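Local coordinates for ribosome hibernation protein YHBH (Vibrio cholerae serotype O1, PDB 4HEI), which probably binds the small ribosomal subunit and inhibits translation in stationary phase, associating with 100S ribosomes, the dimers of 70S particles, at residues H21-K26 and A73-V78; Q38-V43 and I49-L54. One frame throughout, in Å; residues are numbered along the deposited sequence.

Interaction 1: H21-K26 and A73-V78; sequences HSKFDK and AIDSLV
Lys23 of helix 14-27 reaches Val78, Ile74 and Asp75 of helix 70-91, joining the two helices that lie on one face of the beta-sheet in this beta-alpha-beta-beta-beta-alpha fold. Over these turns the helices run nearly parallel, the short-segment axes crossing at -19° and coming no closer than 11.0 Å, so one long side chain spans most of the gap. Its lower part is apolar: Lys23 CB rests 4.0 Å from Val78 CG2, and Lys23 CE touches that same methyl farther out, while Lys23 CG lies more loosely, 4.4 Å from Ile74 CG2. Bends at chi2 and chi3, both -68°, fold the lysine over the valine before chi4 straightens and carries the amine to the neighbouring helix.

As in the YfiA/HPF family, these two helices pack on a four-stranded sheet, and the inner sides of both segments serve that core: Phe24 sits on Val37 and Ile3, Leu77 on Ala63 and Ala65. The polar bridge lies toward the outer side of the pair. There Lys23 NZ forms a salt bridge with Asp75 OD1 at 2.9 Å, the lysine and aspartate side chains crossing at about a right angle, although the position of that oxygen is less certain. A water accepts from Lys23 NZ at 3.1 Å and donates to the backbone Asp75 O at 3.0 Å, giving the amine a second link to the same residue.

Interaction 2: Q38-V43 and I49-L54; sequences QVILRV and IAEATL
Val39 and Ala52, with Leu41 and Ala50, form the inward side of an antiparallel beta-hairpin whose two strands occupy the middle of the four-stranded sheet. This is the packed side: Leu41 CD2 comes within 3.8 Å of Ala50 CB, and Val39 CG2 lies 4.2 Å from Ala52 CB. Both are non-hydrogen-bonded pairs, and the helices close over them, Leu81 of helix 70-91 on Ala52 and Met16 of helix 14-27 on Leu41. Between the strands, the hydrogen-bonded pairs Gln38-Thr53, Ile40-Glu51 and Arg42-Ile49 each exchange two backbone bonds, as in Glu51 N to Ile40 O at 2.7 Å.

On the other face, away from the helices, partly exposed polar side chains mix with isoleucines. Gln38 CD swings away from the neighbouring strand, and its NE2 bonds to Asn4 OD1. The Arg42 chain starts with CG between its own backbone N and carbonyl carbon (chi1 62°), then runs extended to NE, which places the guanidinium beside Glu51 and over Ile49. Ile49 CD1 lies against one guanidinium face, offset toward the rim and 3.6 Å from Arg42 NH1. Ile40 CD1 packs 3.7 Å from Glu51 OE2. Arg42 grips a single glutamate oxygen side-on, with NE and NH2, the guanidinium and carboxylate planes standing 79° apart: Glu51 OE1 takes Arg42 NE at 2.7 Å from above the carboxylate plane and Arg42 NH2 at 2.9 Å nearly along its C-O axis.

The hairpin of interaction 2 packs against the undersides of the two helices that interaction 1 joins, and the centres of the two contacts lie about 11 Å apart. Leu77 CD2 from 73-78 packs on both alanines, 3.6 Å from Ala52 CB and 3.8 Å from Ala50 CB, while Phe24 CE1 from 21-26 meets Leu54 CD2 at 3.5 Å. Along the chain, the hairpin is nested inside the loop that interaction 1 closes. His62 and His64, on the strand next to 49-54, bind cobalt(III). A bound cobalt ion lies about 4 Å from the side chain of Glu51, whereas the side chain of Ile74 is about 14 Å from one.

Interaction 1: H21-K26 and A73-V78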
loop_
_atom_site.group_PDB
_atom_site.type_symbol
_atom_site.label_atom_id
_atom_site.label_comp_id
_atom_site.label_asym_id
_atom_site.label_seq_id
_atom_site.Cartn_x
_atom_site.Cartn_y
_atom_site.Cartn_z
ATOM N N HIS A 21 -2.007 3.797 -7.416
ATOM C CA HIS A 21 -1.985 5.251 -7.329
ATOM C C HIS A 21 -3.358 5.792 -6.946
ATOM O O HIS A 21 -3.473 6.704 -6.121
ATOM C CB HIS A 21 -1.513 5.848 -8.657
ATOM C CG HIS A 21 -0.032 6.033 -8.727
ATOM N ND1 HIS A 21 0.628 6.998 -7.996
ATOM C CD2 HIS A 21 0.924 5.353 -9.403
ATOM C CE1 HIS A 21 1.927 6.905 -8.218
ATOM N NE2 HIS A 21 2.134 5.915 -9.069
ATOM N N SER A 22 -4.398 5.211 -7.527
ATOM C CA SER A 22 -5.760 5.628 -7.230
ATOM C C SER A 22 -6.051 5.511 -5.732
ATOM O O SER A 22 -6.545 6.455 -5.104
ATOM C CB SER A 22 -6.747 4.767 -8.026
ATOM O OG SER A 22 -8.082 5.150 -7.757
ATOM N N LYS A 23 -5.734 4.353 -5.158
ATOM C CA LYS A 23 -5.966 4.106 -3.736
ATOM C C LYS A 23 -5.215 5.092 -2.837
ATOM O O LYS A 23 -5.763 5.576 -1.847
ATOM C CB LYS A 23 -5.545 2.675 -3.373
ATOM C CG LYS A 23 -6.199 1.592 -4.218
ATOM C CD LYS A 23 -7.693 1.477 -3.954
ATOM C CE LYS A 23 -7.962 0.949 -2.558
ATOM N NZ LYS A 23 -9.402 0.641 -2.349
ATOM N N PHE A 24 -3.961 5.382 -3.172
ATOM C CA PHE A 24 -3.160 6.298 -2.371
ATOM C C PHE A 24 -3.555 7.761 -2.543
ATOM O O PHE A 24 -3.414 8.558 -1.616
ATOM C CB PHE A 24 -1.674 6.074 -2.652
ATOM C CG PHE A 24 -1.099 4.924 -1.878
ATOM C CD1 PHE A 24 -0.695 5.097 -0.557
ATOM C CD2 PHE A 24 -1.029 3.654 -2.439
ATOM C CE1 PHE A 24 -0.229 4.018 0.194
ATOM C CE2 PHE A 24 -0.568 2.571 -1.696
ATOM C CZ PHE A 24 -0.168 2.753 -0.375
ATOM N N ASP A 25 -4.096 8.112 -3.705
ATOM C CA ASP A 25 -4.554 9.481 -3.901
ATOM C C ASP A 25 -5.761 9.739 -2.993
ATOM O O ASP A 25 -5.937 10.847 -2.492
ATOM C CB ASP A 25 -4.931 9.742 -5.364
ATOM C CG ASP A 25 -3.721 10.026 -6.230
ATOM O OD1 ASP A 25 -2.645 10.312 -5.669
ATOM O OD2 ASP A 25 -3.849 9.980 -7.471
ATOM N N LYS A 26 -6.588 8.722 -2.770
ATOM C CA LYS A 26 -7.746 8.893 -1.901
ATOM C C LYS A 26 -7.277 9.005 -0.458
ATOM O O LYS A 26 -7.731 9.860 0.307
ATOM C CB LYS A 26 -8.702 7.705 -2.027
ATOM C CG LYS A 26 -9.372 7.572 -3.384
ATOM C CD LYS A 26 -10.411 6.461 -3.362
ATOM C CE LYS A 26 -11.155 6.369 -4.679
ATOM N NZ LYS A 26 -11.843 7.648 -5.007
ATOM N N ALA A 73 -5.898 -8.157 -3.078
ATOM C CA ALA A 73 -4.800 -8.098 -2.113
ATOM C C ALA A 73 -4.499 -6.634 -1.793
ATOM O O ALA A 73 -4.332 -6.260 -0.631
ATOM C CB ALA A 73 -3.558 -8.778 -2.687
ATOM N N ILE A 74 -4.440 -5.808 -2.832
ATOM C CA ILE A 74 -4.168 -4.390 -2.649
ATOM C C ILE A 74 -5.262 -3.730 -1.817
ATOM O O ILE A 74 -4.977 -2.909 -0.952
ATOM C CB ILE A 74 -4.031 -3.677 -4.009
ATOM C CG1 ILE A 74 -2.789 -4.210 -4.733
ATOM C CG2 ILE A 74 -3.926 -2.168 -3.811
ATOM C CD1 ILE A 74 -2.737 -3.850 -6.200
ATOM N N ASP A 75 -6.521 -4.081 -2.075
ATOM C CA ASP A 75 -7.610 -3.497 -1.299
ATOM C C ASP A 75 -7.489 -3.865 0.163
ATOM O O ASP A 75 -7.745 -3.041 1.037
ATOM C CB ASP A 75 -8.965 -3.971 -1.816
ATOM C CG ASP A 75 -9.316 -3.359 -3.137
ATOM O OD1 ASP A 75 -9.308 -2.114 -3.220
ATOM O OD2 ASP A 75 -9.599 -4.118 -4.085
ATOM N N SER A 76 -7.125 -5.114 0.432
ATOM C CA SER A 76 -6.969 -5.555 1.814
ATOM C C SER A 76 -5.802 -4.822 2.463
ATOM O O SER A 76 -5.875 -4.440 3.636
ATOM C CB SER A 76 -6.729 -7.065 1.875
ATOM O OG SER A 76 -7.871 -7.763 1.410
ATOM N N LEU A 77 -4.729 -4.625 1.697
ATOM C CA LEU A 77 -3.555 -3.926 2.210
ATOM C C LEU A 77 -3.930 -2.516 2.642
ATOM O O LEU A 77 -3.587 -2.085 3.735
ATOM C CB LEU A 77 -2.458 -3.849 1.141
ATOM C CG LEU A 77 -1.268 -2.932 1.455
ATOM C CD1 LEU A 77 -0.579 -3.388 2.739
ATOM C CD2 LEU A 77 -0.282 -2.953 0.284
ATOM N N VAL A 78 -4.627 -1.793 1.770
ATOM C CA VAL A 78 -5.023 -0.431 2.088
ATOM C C VAL A 78 -5.889 -0.376 3.344
ATOM O O VAL A 78 -5.721 0.514 4.177
ATOM C CB VAL A 78 -5.756 0.221 0.901
ATOM C CG1 VAL A 78 -6.303 1.587 1.298
ATOM C CG2 VAL A 78 -4.787 0.361 -0.260
HETATM O O HOH W 1 -9.278 -0.525 0.555
#

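Interaction 2: Q38-V43 and I49-L54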
loop_
_atom_site.group_PDB
_atom_site.type_symbol
_atom_site.label_atom_id
_atom_site.label_comp_id
_atom_site.label_asym_id
_atom_site.label_seq_id
_atom_site.Cartn_x
_atom_site.Cartn_y
_atom_site.Cartn_z
ATOM N N GLN A 38 6.515 3.066 -0.272
ATOM C CA GLN A 38 7.044 1.957 -1.051
ATOM C C GLN A 38 5.971 0.884 -1.110
ATOM O O GLN A 38 5.317 0.597 -0.113
ATOM C CB GLN A 38 8.287 1.350 -0.415
ATOM C CG GLN A 38 8.803 0.116 -1.148
ATOM C CD GLN A 38 9.349 0.438 -2.538
ATOM O OE1 GLN A 38 10.168 1.350 -2.694
ATOM N NE2 GLN A 38 8.914 -0.316 -3.545
ATOM N N VAL A 39 5.791 0.302 -2.285
ATOM C CA VAL A 39 4.819 -0.752 -2.467
ATOM C C VAL A 39 5.500 -1.857 -3.249
ATOM O O VAL A 39 6.225 -1.593 -4.205
ATOM C CB VAL A 39 3.570 -0.269 -3.266
ATOM C CG1 VAL A 39 2.631 -1.456 -3.544
ATOM C CG2 VAL A 39 2.826 0.790 -2.466
ATOM N N ILE A 40 5.291 -3.092 -2.811
ATOM C CA ILE A 40 5.850 -4.246 -3.493
ATOM C C ILE A 40 4.730 -5.242 -3.752
ATOM O O ILE A 40 4.004 -5.635 -2.834
ATOM C CB ILE A 40 6.948 -4.944 -2.659
ATOM C CG1 ILE A 40 8.148 -4.016 -2.481
ATOM C CG2 ILE A 40 7.409 -6.213 -3.367
ATOM C CD1 ILE A 40 9.297 -4.663 -1.739
ATOM N N LEU A 41 4.597 -5.640 -5.013
ATOM C CA LEU A 41 3.589 -6.606 -5.424
ATOM C C LEU A 41 4.362 -7.837 -5.881
ATOM O O LEU A 41 5.257 -7.734 -6.712
ATOM C CB LEU A 41 2.752 -6.053 -6.580
ATOM C CG LEU A 41 2.094 -4.687 -6.323
ATOM C CD1 LEU A 41 1.187 -4.332 -7.484
ATOM C CD2 LEU A 41 1.307 -4.724 -5.030
ATOM N N ARG A 42 4.038 -8.990 -5.316
ATOM C CA ARG A 42 4.744 -10.197 -5.700
ATOM C C ARG A 42 3.881 -11.433 -5.567
ATOM O O ARG A 42 2.823 -11.411 -4.937
ATOM C CB ARG A 42 6.017 -10.359 -4.866
ATOM C CG ARG A 42 5.769 -10.509 -3.374
ATOM C CD ARG A 42 7.080 -10.628 -2.602
ATOM N NE ARG A 42 6.853 -10.642 -1.156
ATOM C CZ ARG A 42 6.755 -11.741 -0.414
ATOM N NH1 ARG A 42 6.878 -12.943 -0.965
ATOM N NH2 ARG A 42 6.506 -11.638 0.884
ATOM N N VAL A 43 4.355 -12.519 -6.166
ATOM C CA VAL A 43 3.634 -13.778 -6.141
ATOM C C VAL A 43 4.470 -14.872 -5.493
ATOM O O VAL A 43 5.644 -15.037 -5.808
ATOM C CB VAL A 43 3.257 -14.219 -7.575
ATOM C CG1 VAL A 43 2.512 -15.535 -7.540
ATOM C CG2 VAL A 43 2.411 -13.145 -8.243
ATOM N N ILE A 49 0.684 -11.246 -3.276
ATOM C CA ILE A 49 1.075 -10.482 -2.099
ATOM C C ILE A 49 1.323 -9.006 -2.364
ATOM O O ILE A 49 2.023 -8.647 -3.305
ATOM C CB ILE A 49 2.345 -11.108 -1.494
ATOM C CG1 ILE A 49 2.078 -12.589 -1.193
ATOM C CG2 ILE A 49 2.777 -10.339 -0.251
ATOM C CD1 ILE A 49 3.303 -13.375 -0.745
ATOM N N ALA A 50 0.740 -8.151 -1.526
ATOM C CA ALA A 50 0.922 -6.705 -1.651
ATOM C C ALA A 50 1.540 -6.212 -0.350
ATOM O O ALA A 50 1.012 -6.472 0.733
ATOM C CB ALA A 50 -0.422 -6.009 -1.886
ATOM N N GLU A 51 2.666 -5.514 -0.470
ATOM C CA GLU A 51 3.394 -4.983 0.671
ATOM C C GLU A 51 3.499 -3.471 0.558
ATOM O O GLU A 51 3.601 -2.927 -0.549
ATOM C CB GLU A 51 4.821 -5.540 0.708
ATOM C CG GLU A 51 4.953 -7.061 0.717
ATOM C CD GLU A 51 6.406 -7.510 0.730
ATOM O OE1 GLU A 51 6.658 -8.735 0.788
ATOM O OE2 GLU A 51 7.302 -6.641 0.681
ATOM N N ALA A 52 3.489 -2.791 1.699
ATOM C CA ALA A 52 3.629 -1.338 1.696
ATOM C C ALA A 52 4.252 -0.793 2.974
ATOM O O ALA A 52 4.020 -1.307 4.079
ATOM C CB ALA A 52 2.267 -0.667 1.463
ATOM N N THR A 53 5.059 0.248 2.810
ATOM C CA THR A 53 5.688 0.929 3.922
ATOM C C THR A 53 5.443 2.404 3.672
ATOM O O THR A 53 5.821 2.933 2.621
ATOM C CB THR A 53 7.217 0.689 3.980
ATOM O OG1 THR A 53 7.483 -0.718 4.028
ATOM C CG2 THR A 53 7.807 1.339 5.226
ATOM N N LEU A 54 4.778 3.055 4.614
ATOM C CA LEU A 54 4.498 4.475 4.496
ATOM C C LEU A 54 5.352 5.216 5.521
ATOM O O LEU A 54 5.354 4.880 6.709
ATOM C CB LEU A 54 3.020 4.762 4.767
ATOM C CG LEU A 54 1.929 3.917 4.102
ATOM C CD1 LEU A 54 0.581 4.607 4.300
ATOM C CD2 LEU A 54 2.216 3.730 2.630
#